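Side-chain contact in nuclear polyadenylated RNA-binding protein NAB2 (Saccharomyces cerevisiae, PDB 2V75), which binds the poly(A) tails of mRNAs, protecting them from the exosome, and acts in tail-length control and nuclear export: residues V36-N41 against E46-E51. Sequence-based numbering, arbitrary orientation.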
loop_
_atom_site.group_PDB
_atom_site.type_symbol
_atom_site.label_atom_id
_atom_site.label_comp_id
_atom_site.label_asym_id
_atom_site.label_seq_id
_atom_site.Cartn_x
_atom_site.Cartn_y
_atom_site.Cartn_z
ATOM N N VAL A 36 -4.136 0.493 -5.041
ATOM C CA VAL A 36 -4.988 1.652 -4.985
ATOM C C VAL A 36 -6.269 1.456 -5.770
ATOM O O VAL A 36 -7.309 1.918 -5.339
ATOM C CB VAL A 36 -4.195 2.872 -5.430
ATOM C CG1 VAL A 36 -5.120 4.073 -5.674
ATOM C CG2 VAL A 36 -3.086 3.110 -4.394
ATOM N N LEU A 37 -6.222 0.738 -6.893
ATOM C CA LEU A 37 -7.421 0.362 -7.620
ATOM C C LEU A 37 -8.373 -0.435 -6.714
ATOM O O LEU A 37 -9.600 -0.189 -6.749
ATOM C CB LEU A 37 -7.063 -0.489 -8.850
ATOM C CG LEU A 37 -8.203 -1.101 -9.656
ATOM C CD1 LEU A 37 -8.962 -0.051 -10.437
ATOM C CD2 LEU A 37 -7.680 -2.166 -10.619
ATOM N N LEU A 38 -7.825 -1.395 -5.978
ATOM C CA LEU A 38 -8.655 -2.274 -5.127
ATOM C C LEU A 38 -9.272 -1.442 -3.988
ATOM O O LEU A 38 -10.432 -1.589 -3.676
ATOM C CB LEU A 38 -7.805 -3.411 -4.569
ATOM C CG LEU A 38 -7.404 -4.460 -5.627
ATOM C CD1 LEU A 38 -6.368 -5.416 -5.058
ATOM C CD2 LEU A 38 -8.667 -5.131 -6.177
ATOM N N ILE A 39 -8.510 -0.520 -3.421
ATOM C CA ILE A 39 -8.937 0.223 -2.221
ATOM C C ILE A 39 -9.929 1.279 -2.604
ATOM O O ILE A 39 -11.036 1.320 -2.076
ATOM C CB ILE A 39 -7.780 0.858 -1.452
ATOM C CG1 ILE A 39 -6.958 -0.246 -0.786
ATOM C CG2 ILE A 39 -8.325 1.922 -0.464
ATOM C CD1 ILE A 39 -5.648 0.212 -0.134
ATOM N N VAL A 40 -9.579 2.088 -3.600
ATOM C CA VAL A 40 -10.465 3.141 -4.010
ATOM C C VAL A 40 -11.831 2.625 -4.425
ATOM O O VAL A 40 -12.831 3.321 -4.298
ATOM C CB VAL A 40 -9.845 3.895 -5.181
ATOM C CG1 VAL A 40 -10.948 4.514 -6.030
ATOM C CG2 VAL A 40 -8.869 4.912 -4.594
ATOM N N ASN A 41 -11.889 1.400 -4.934
ATOM C CA ASN A 41 -13.169 0.887 -5.367
ATOM C C ASN A 41 -13.992 0.163 -4.313
ATOM O O ASN A 41 -15.012 -0.447 -4.641
ATOM C CB ASN A 41 -12.992 0.048 -6.624
ATOM C CG ASN A 41 -12.852 0.923 -7.849
ATOM O OD1 ASN A 41 -13.838 1.496 -8.325
ATOM N ND2 ASN A 41 -11.617 1.088 -8.323
ATOM N N GLU A 46 -9.384 -7.641 4.055
ATOM C CA GLU A 46 -9.301 -9.043 3.666
ATOM C C GLU A 46 -9.392 -9.323 2.157
ATOM O O GLU A 46 -8.565 -10.064 1.627
ATOM C CB GLU A 46 -10.428 -9.803 4.360
ATOM C CG GLU A 46 -11.781 -9.012 4.460
ATOM C CD GLU A 46 -12.030 -8.271 5.808
ATOM O OE1 GLU A 46 -11.328 -7.265 6.136
ATOM O OE2 GLU A 46 -12.976 -8.724 6.513
ATOM N N SER A 47 -10.340 -8.679 1.478
ATOM C CA SER A 47 -10.535 -8.841 0.032
ATOM C C SER A 47 -9.354 -8.273 -0.739
ATOM O O SER A 47 -8.939 -8.806 -1.765
ATOM C CB SER A 47 -11.862 -8.238 -0.458
ATOM O OG SER A 47 -11.737 -6.858 -0.824
ATOM N N VAL A 48 -8.772 -7.186 -0.276
ATOM C CA VAL A 48 -7.630 -6.640 -0.973
ATOM C C VAL A 48 -6.418 -7.578 -0.761
ATOM O O VAL A 48 -5.663 -7.833 -1.695
ATOM C CB VAL A 48 -7.318 -5.193 -0.556
ATOM C CG1 VAL A 48 -6.023 -4.706 -1.205
ATOM C CG2 VAL A 48 -8.588 -4.315 -0.813
ATOM N N VAL A 49 -6.217 -8.058 0.454
ATOM C CA VAL A 49 -5.072 -8.946 0.712
ATOM C C VAL A 49 -5.209 -10.243 -0.079
ATOM O O VAL A 49 -4.286 -10.666 -0.800
ATOM C CB VAL A 49 -4.914 -9.195 2.205
ATOM C CG1 VAL A 49 -3.767 -10.196 2.469
ATOM C CG2 VAL A 49 -4.574 -7.866 2.892
ATOM N N ASP A 50 -6.396 -10.814 -0.002
ATOM C CA ASP A 50 -6.758 -11.976 -0.821
ATOM C C ASP A 50 -6.395 -11.808 -2.307
ATOM O O ASP A 50 -5.776 -12.695 -2.884
ATOM C CB ASP A 50 -8.257 -12.251 -0.727
ATOM C CG ASP A 50 -8.645 -12.938 0.534
ATOM O OD1 ASP A 50 -7.727 -13.406 1.252
ATOM O OD2 ASP A 50 -9.879 -13.031 0.776
ATOM N N GLU A 51 -6.776 -10.684 -2.921
ATOM C CA GLU A 51 -6.584 -10.469 -4.335
ATOM C C GLU A 51 -5.094 -10.371 -4.605
ATOM O O GLU A 51 -4.607 -10.979 -5.561
ATOM C CB GLU A 51 -7.361 -9.243 -4.848
ATOM C CG GLU A 51 -7.039 -8.742 -6.239
ATOM C CD GLU A 51 -7.869 -9.397 -7.340
ATOM O OE1 GLU A 51 -8.376 -10.515 -7.091
ATOM O OE2 GLU A 51 -8.004 -8.786 -8.429
#
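L38 and V48 meet where two consecutive helices of the all-helical N-terminal domain of NAB2 run back antiparallel, an example of a helical hairpin sealed by aliphatic side chains. The axes of 36-40 and 46-51 lie 9.9 Å apart at 156°. L38 is central to the packing. Its CB faces both methyls of V48, with CG2 of V48 3.9 Å from CB of L38, while the two side chains pass alongside, pointing opposite ways. CD1 of L38 reaches further, to 3.9 Å from CG1 of V48. On the buried side I39 touches more lightly, its CG1 4.4 Å from CG2 of V48; both residues also pack on helix 61-79, I39 on F72 and V48 on V68.

L38 and E51 form the partly exposed side, yet their aliphatic atoms make the closest approach between the segments. E51, with CG anti to its backbone N (chi1 168°), crosses L38 at about a right angle and lays CG 3.6 Å from CD1 of L38. A bend at chi2 carries the carboxylate onward, and OE2 is hydrogen-bonded to the hydroxyl of Y34, on the same helix as L38. E51 thus meets L38 through its methylenes, so cohesion between 36-41 and 46-51 is essentially apolar.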